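Local coordinates for protein pectate lyase 47 (Bacillus sp. TS-47, PDB 1VBL) that cleaves pectate by an eliminative lyase reaction, as a secreted, thermostable, calcium-binding member of polysaccharide lyase family 1, at residues H5-P10 against G20-A25; D12-Y17 against S238-I243. All blocks are in the same frame, centred on the assembly; numbering follows the deposited sequence.

Contact 1 (H5-P10 against G20-A25)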
loop_
_atom_site.group_PDB
_atom_site.type_symbol
_atom_site.label_atom_id
_atom_site.label_comp_id
_atom_site.label_asym_id
_atom_site.label_seq_id
_atom_site.Cartn_x
_atom_site.Cartn_y
_atom_site.Cartn_z
ATOM N N HIS A 5 -8.355 21.289 7.031
ATOM C CA HIS A 5 -9.709 21.666 6.642
ATOM C C HIS A 5 -10.023 21.285 5.196
ATOM O O HIS A 5 -11.181 21.305 4.786
ATOM C CB HIS A 5 -9.905 23.174 6.827
ATOM C CG HIS A 5 -10.206 23.577 8.238
ATOM N ND1 HIS A 5 -9.594 22.996 9.327
ATOM C CD2 HIS A 5 -11.049 24.513 8.735
ATOM C CE1 HIS A 5 -10.049 23.554 10.436
ATOM N NE2 HIS A 5 -10.933 24.478 10.104
ATOM N N GLU A 6 -8.993 20.942 4.429
ATOM C CA GLU A 6 -9.173 20.565 3.029
ATOM C C GLU A 6 -9.812 19.191 2.871
ATOM O O GLU A 6 -9.493 18.255 3.607
ATOM C CB GLU A 6 -7.831 20.593 2.296
ATOM C CG GLU A 6 -7.386 21.985 1.872
ATOM C CD GLU A 6 -6.016 21.987 1.222
ATOM O OE1 GLU A 6 -5.679 20.995 0.543
ATOM O OE2 GLU A 6 -5.279 22.986 1.380
ATOM N N VAL A 7 -10.721 19.079 1.907
ATOM C CA VAL A 7 -11.398 17.816 1.658
ATOM C C VAL A 7 -11.272 17.402 0.200
ATOM O O VAL A 7 -10.782 18.162 -0.637
ATOM C CB VAL A 7 -12.894 17.894 2.036
ATOM C CG1 VAL A 7 -13.034 18.309 3.500
ATOM C CG2 VAL A 7 -13.619 18.885 1.127
ATOM N N LEU A 8 -11.707 16.182 -0.088
ATOM C CA LEU A 8 -11.657 15.623 -1.433
ATOM C C LEU A 8 -12.584 16.383 -2.385
ATOM O O LEU A 8 -13.734 16.669 -2.047
ATOM C CB LEU A 8 -12.080 14.154 -1.387
ATOM C CG LEU A 8 -11.991 13.384 -2.704
ATOM C CD1 LEU A 8 -10.535 13.057 -2.992
ATOM C CD2 LEU A 8 -12.822 12.107 -2.614
ATOM N N LYS A 9 -12.086 16.702 -3.575
ATOM C CA LYS A 9 -12.886 17.410 -4.569
ATOM C C LYS A 9 -14.135 16.589 -4.868
ATOM O O LYS A 9 -14.124 15.357 -4.770
ATOM C CB LYS A 9 -12.087 17.644 -5.856
ATOM C CG LYS A 9 -10.854 18.520 -5.682
ATOM C CD LYS A 9 -9.581 17.673 -5.584
ATOM C CE LYS A 9 -9.635 16.701 -4.407
ATOM N NZ LYS A 9 -8.466 15.822 -4.306
ATOM N N PRO A 10 -15.226 17.260 -5.258
ATOM C CA PRO A 10 -16.503 16.611 -5.566
ATOM C C PRO A 10 -16.505 15.413 -6.516
ATOM O O PRO A 10 -17.352 14.532 -6.385
ATOM C CB PRO A 10 -17.367 17.768 -6.067
ATOM C CG PRO A 10 -16.374 18.729 -6.628
ATOM C CD PRO A 10 -15.281 18.694 -5.587
ATOM N N GLY A 20 -19.046 11.999 -0.504
ATOM C CA GLY A 20 -17.616 12.200 -0.640
ATOM C C GLY A 20 -16.816 11.937 0.622
ATOM O O GLY A 20 -17.296 11.304 1.560
ATOM N N THR A 21 -15.587 12.439 0.642
ATOM C CA THR A 21 -14.699 12.245 1.777
ATOM C C THR A 21 -14.268 13.577 2.366
ATOM O O THR A 21 -13.662 14.409 1.686
ATOM C CB THR A 21 -13.456 11.439 1.350
ATOM O OG1 THR A 21 -13.883 10.193 0.785
ATOM C CG2 THR A 21 -12.546 11.160 2.543
ATOM N N THR A 22 -14.583 13.771 3.641
ATOM C CA THR A 22 -14.248 15.006 4.334
ATOM C C THR A 22 -13.333 14.768 5.534
ATOM O O THR A 22 -12.869 15.718 6.158
ATOM C CB THR A 22 -15.522 15.717 4.826
ATOM O OG1 THR A 22 -16.268 14.824 5.663
ATOM C CG2 THR A 22 -16.390 16.140 3.642
ATOM N N GLY A 23 -13.075 13.503 5.849
ATOM C CA GLY A 23 -12.212 13.192 6.978
ATOM C C GLY A 23 -12.681 13.883 8.247
ATOM O O GLY A 23 -13.863 13.833 8.585
ATOM N N GLY A 24 -11.760 14.533 8.950
ATOM C CA GLY A 24 -12.126 15.221 10.177
ATOM C C GLY A 24 -12.246 16.722 9.998
ATOM O O GLY A 24 -12.109 17.484 10.958
ATOM N N ALA A 25 -12.522 17.149 8.769
ATOM C CA ALA A 25 -12.640 18.569 8.447
ATOM C C ALA A 25 -13.604 19.355 9.333
ATOM O O ALA A 25 -13.331 20.508 9.671
ATOM C CB ALA A 25 -13.032 18.737 6.975
HETATM O O HOH W 1 -15.687 15.191 -0.823
#
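Val-7 and Ala-25 meet methyl to methyl, CG1 of the valine 3.5 Å from CB of the alanine, and this is the tight part of the contact. The same CG1 sits over the backbone of Thr-22, 3.6 Å from its CA, and touches CB and CG2 of that threonine as well. It gets there because CG1 stands anti to the carbonyl carbon (chi1 -57°). Ala-25 is brought up to it by a type II' beta turn from Thr-22 to Ala-25, closed by the bond from Ala-25 N to Thr-22 O, with Gly-23 at positive phi. The alanine methyl also lies 3.8 Å from His-5 O, which approaches from much the same side as the valine branch.

One direct backbone hydrogen bond joins the two loops: Leu-8 N gives its proton to Thr-21 O at 3.2 Å, and the donor lies nearly on the line of the C=O bond (170°). Beside it the side chains of Leu-8 and Thr-21 touch more loosely, CD2 of the leucine being 4.0 Å from OG1 of the threonine. That hydroxyl is bonded to Ala-15 O, and Leu-8 also packs on Trp-201 of strand 200-208.

Toward Gly-20 the fit slackens, and water takes over. One molecule donates to Leu-8 O at 2.7 Å and accepts only a weak bond from Thr-21 N. The contact lies far from the calcium site and joins two parts of one loop. Its chemistry changes along its length: apolar at the Val-7 and Ala-25 end, polar around Leu-8 and Thr-21, where the pairing of the two segments rests on one direct bond and partly on solvent.

Contact 2 (D12-Y17 against S238-I243)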
loop_
_atom_site.group_PDB
_atom_site.type_symbol
_atom_site.label_atom_id
_atom_site.label_comp_id
_atom_site.label_asym_id
_atom_site.label_seq_id
_atom_site.Cartn_x
_atom_site.Cartn_y
_atom_site.Cartn_z
ATOM N N ASP A 12 -13.356 13.774 -7.395
ATOM C CA ASP A 12 -12.030 13.171 -7.386
ATOM C C ASP A 12 -11.984 11.701 -6.976
ATOM O O ASP A 12 -11.740 11.368 -5.812
ATOM C CB ASP A 12 -11.075 13.980 -6.503
ATOM C CG ASP A 12 -9.623 13.567 -6.696
ATOM O OD1 ASP A 12 -9.367 12.698 -7.554
ATOM O OD2 ASP A 12 -8.741 14.101 -5.997
ATOM N N GLY A 13 -12.222 10.827 -7.949
ATOM C CA GLY A 13 -12.171 9.397 -7.702
ATOM C C GLY A 13 -13.342 8.778 -6.965
ATOM O O GLY A 13 -14.265 9.464 -6.524
ATOM N N TRP A 14 -13.291 7.458 -6.824
ATOM C CA TRP A 14 -14.348 6.718 -6.150
ATOM C C TRP A 14 -14.672 7.197 -4.734
ATOM O O TRP A 14 -15.803 7.037 -4.273
ATOM C CB TRP A 14 -14.004 5.228 -6.128
ATOM C CG TRP A 14 -14.380 4.492 -7.389
ATOM C CD1 TRP A 14 -13.537 3.823 -8.237
ATOM C CD2 TRP A 14 -15.708 4.276 -7.891
ATOM N NE1 TRP A 14 -14.263 3.199 -9.230
ATOM C CE2 TRP A 14 -15.595 3.462 -9.039
ATOM C CE3 TRP A 14 -16.982 4.690 -7.476
ATOM C CZ2 TRP A 14 -16.709 3.051 -9.779
ATOM C CZ3 TRP A 14 -18.093 4.281 -8.213
ATOM C CH2 TRP A 14 -17.947 3.470 -9.353
ATOM N N ALA A 15 -13.695 7.780 -4.043
ATOM C CA ALA A 15 -13.927 8.273 -2.686
ATOM C C ALA A 15 -14.876 9.471 -2.677
ATOM O O ALA A 15 -15.337 9.900 -1.618
ATOM C CB ALA A 15 -12.604 8.652 -2.034
ATOM N N ALA A 16 -15.165 10.014 -3.855
ATOM C CA ALA A 16 -16.066 11.160 -3.963
ATOM C C ALA A 16 -17.525 10.709 -4.048
ATOM O O ALA A 16 -18.445 11.526 -3.994
ATOM C CB ALA A 16 -15.708 11.993 -5.188
ATOM N N TYR A 17 -17.728 9.402 -4.169
ATOM C CA TYR A 17 -19.071 8.839 -4.270
ATOM C C TYR A 17 -19.983 9.320 -3.142
ATOM O O TYR A 17 -19.565 9.409 -1.985
ATOM C CB TYR A 17 -19.004 7.311 -4.248
ATOM C CG TYR A 17 -20.359 6.650 -4.363
ATOM C CD1 TYR A 17 -21.016 6.566 -5.591
ATOM C CD2 TYR A 17 -21.002 6.138 -3.236
ATOM C CE1 TYR A 17 -22.283 5.991 -5.693
ATOM C CE2 TYR A 17 -22.267 5.562 -3.327
ATOM C CZ TYR A 17 -22.901 5.492 -4.557
ATOM O OH TYR A 17 -24.155 4.927 -4.644
ATOM N N SER A 238 -13.560 -3.187 1.330
ATOM C CA SER A 238 -13.333 -1.750 1.446
ATOM C C SER A 238 -13.933 -1.179 0.166
ATOM O O SER A 238 -14.088 -1.899 -0.820
ATOM C CB SER A 238 -11.838 -1.439 1.527
ATOM O OG SER A 238 -11.308 -1.899 2.758
ATOM N N ASP A 239 -14.270 0.103 0.158
ATOM C CA ASP A 239 -14.905 0.659 -1.030
ATOM C C ASP A 239 -14.761 2.174 -1.074
ATOM O O ASP A 239 -14.580 2.813 -0.041
ATOM C CB ASP A 239 -16.393 0.286 -0.989
ATOM C CG ASP A 239 -16.993 0.050 -2.362
ATOM O OD1 ASP A 239 -16.265 0.112 -3.371
ATOM O OD2 ASP A 239 -18.214 -0.213 -2.423
ATOM N N PHE A 240 -14.851 2.737 -2.276
ATOM C CA PHE A 240 -14.777 4.185 -2.466
ATOM C C PHE A 240 -13.504 4.788 -1.886
ATOM O O PHE A 240 -13.524 5.487 -0.870
ATOM C CB PHE A 240 -16.019 4.823 -1.841
ATOM C CG PHE A 240 -17.304 4.221 -2.337
ATOM C CD1 PHE A 240 -18.261 3.744 -1.444
ATOM C CD2 PHE A 240 -17.543 4.099 -3.700
ATOM C CE1 PHE A 240 -19.436 3.146 -1.905
ATOM C CE2 PHE A 240 -18.714 3.503 -4.173
ATOM C CZ PHE A 240 -19.660 3.027 -3.273
ATOM N N ILE A 241 -12.399 4.521 -2.569
ATOM C CA ILE A 241 -11.089 4.982 -2.146
ATOM C C ILE A 241 -10.380 5.742 -3.261
ATOM O O ILE A 241 -10.463 5.356 -4.420
ATOM C CB ILE A 241 -10.216 3.775 -1.759
ATOM C CG1 ILE A 241 -10.930 2.954 -0.681
ATOM C CG2 ILE A 241 -8.841 4.238 -1.299
ATOM C CD1 ILE A 241 -10.224 1.664 -0.336
ATOM N N THR A 242 -9.696 6.825 -2.903
ATOM C CA THR A 242 -8.932 7.597 -3.874
ATOM C C THR A 242 -7.489 7.692 -3.387
ATOM O O THR A 242 -7.223 8.141 -2.272
ATOM C CB THR A 242 -9.504 9.020 -4.076
ATOM O OG1 THR A 242 -10.776 8.935 -4.734
ATOM C CG2 THR A 242 -8.555 9.860 -4.943
ATOM N N ILE A 243 -6.568 7.240 -4.232
ATOM C CA ILE A 243 -5.134 7.244 -3.946
ATOM C C ILE A 243 -4.517 8.182 -4.976
ATOM O O ILE A 243 -4.398 7.834 -6.155
ATOM C CB ILE A 243 -4.556 5.822 -4.112
ATOM C CG1 ILE A 243 -5.241 4.875 -3.120
ATOM C CG2 ILE A 243 -3.046 5.836 -3.915
ATOM C CD1 ILE A 243 -4.856 3.424 -3.296
#
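The short 3-10 turn that contains Ala-15 lies over the start of strand 239-251, nearest at Ala-15 and Phe-240, where Ala-15 CA comes within 3.3 Å of Phe-240 O in a CA-H...O contact.

Phe-240 carries the aromatic half. Its ring and that of Tyr-17 form an offset stack, centroids 4.3 Å apart and planes at 10°, with Tyr-17 CD2 over one face of the phenylalanine. The tyrosine's CB adds a CH-pi contact over that ring. Asp-239 OD2 lies over the opposite face, toward the rim, while Trp-14 CE3 meets the ring edge in plane, 3.9 Å from CD2. Phe-240 CB packs against Trp-14 O at 3.3 Å, and CG stands anti to the carbonyl carbon (chi1 -53°), beside the backbone N. An alanine here would probably leave the Tyr-17 ring without its stacking partner and open a gap beside Trp-14.

Thr-242 carries the polar half. Its OG1 gives its proton to Asp-12 O at 2.8 Å and accepts one from Ala-15 N at 3.2 Å, so two backbone groups grip one buried hydroxyl and fix its rotation. Gly-13 passes close by: a side chain on it would run into that hydroxyl, and its positive phi also suits glycine. The Asp-12 carboxylate turns to other partners, with OD2 in a salt bridge to Lys-9 and OD1 bonded to His-275, and merely brushes Thr-242 CG2.

In the parallel beta-helix fold of polysaccharide lyase family 1, this strand belongs to the coil, and Ile-241 faces away from the turn toward Ile-234 and Val-272. Chemically, then, the N-terminal segment is fastened to the outside of the coil by a doubly bonded threonine hydroxyl at one end and an aromatic stack at the other.

How the contacts relate
From the N terminus the chain runs through 5-10, rounds a bend at 12-17 and returns along 20-25, so contact 1 closes a short local loop of nine residues. Contact 2 leaves from inside that loop and reaches strand 239-251, some 220 residues later; the segments alternate along the chain, so the two contacts cross rather than nest. Their centres lie 11 Å apart and they touch by packing: Leu-8 CD2 lies on Ala-15 and Ala-16, and Pro-10 O is 3.3 Å from Ala-16 CB. Contact 1 thus holds the N-terminal loop together ahead of strand 32-35, and contact 2 ties it to the beta-helix.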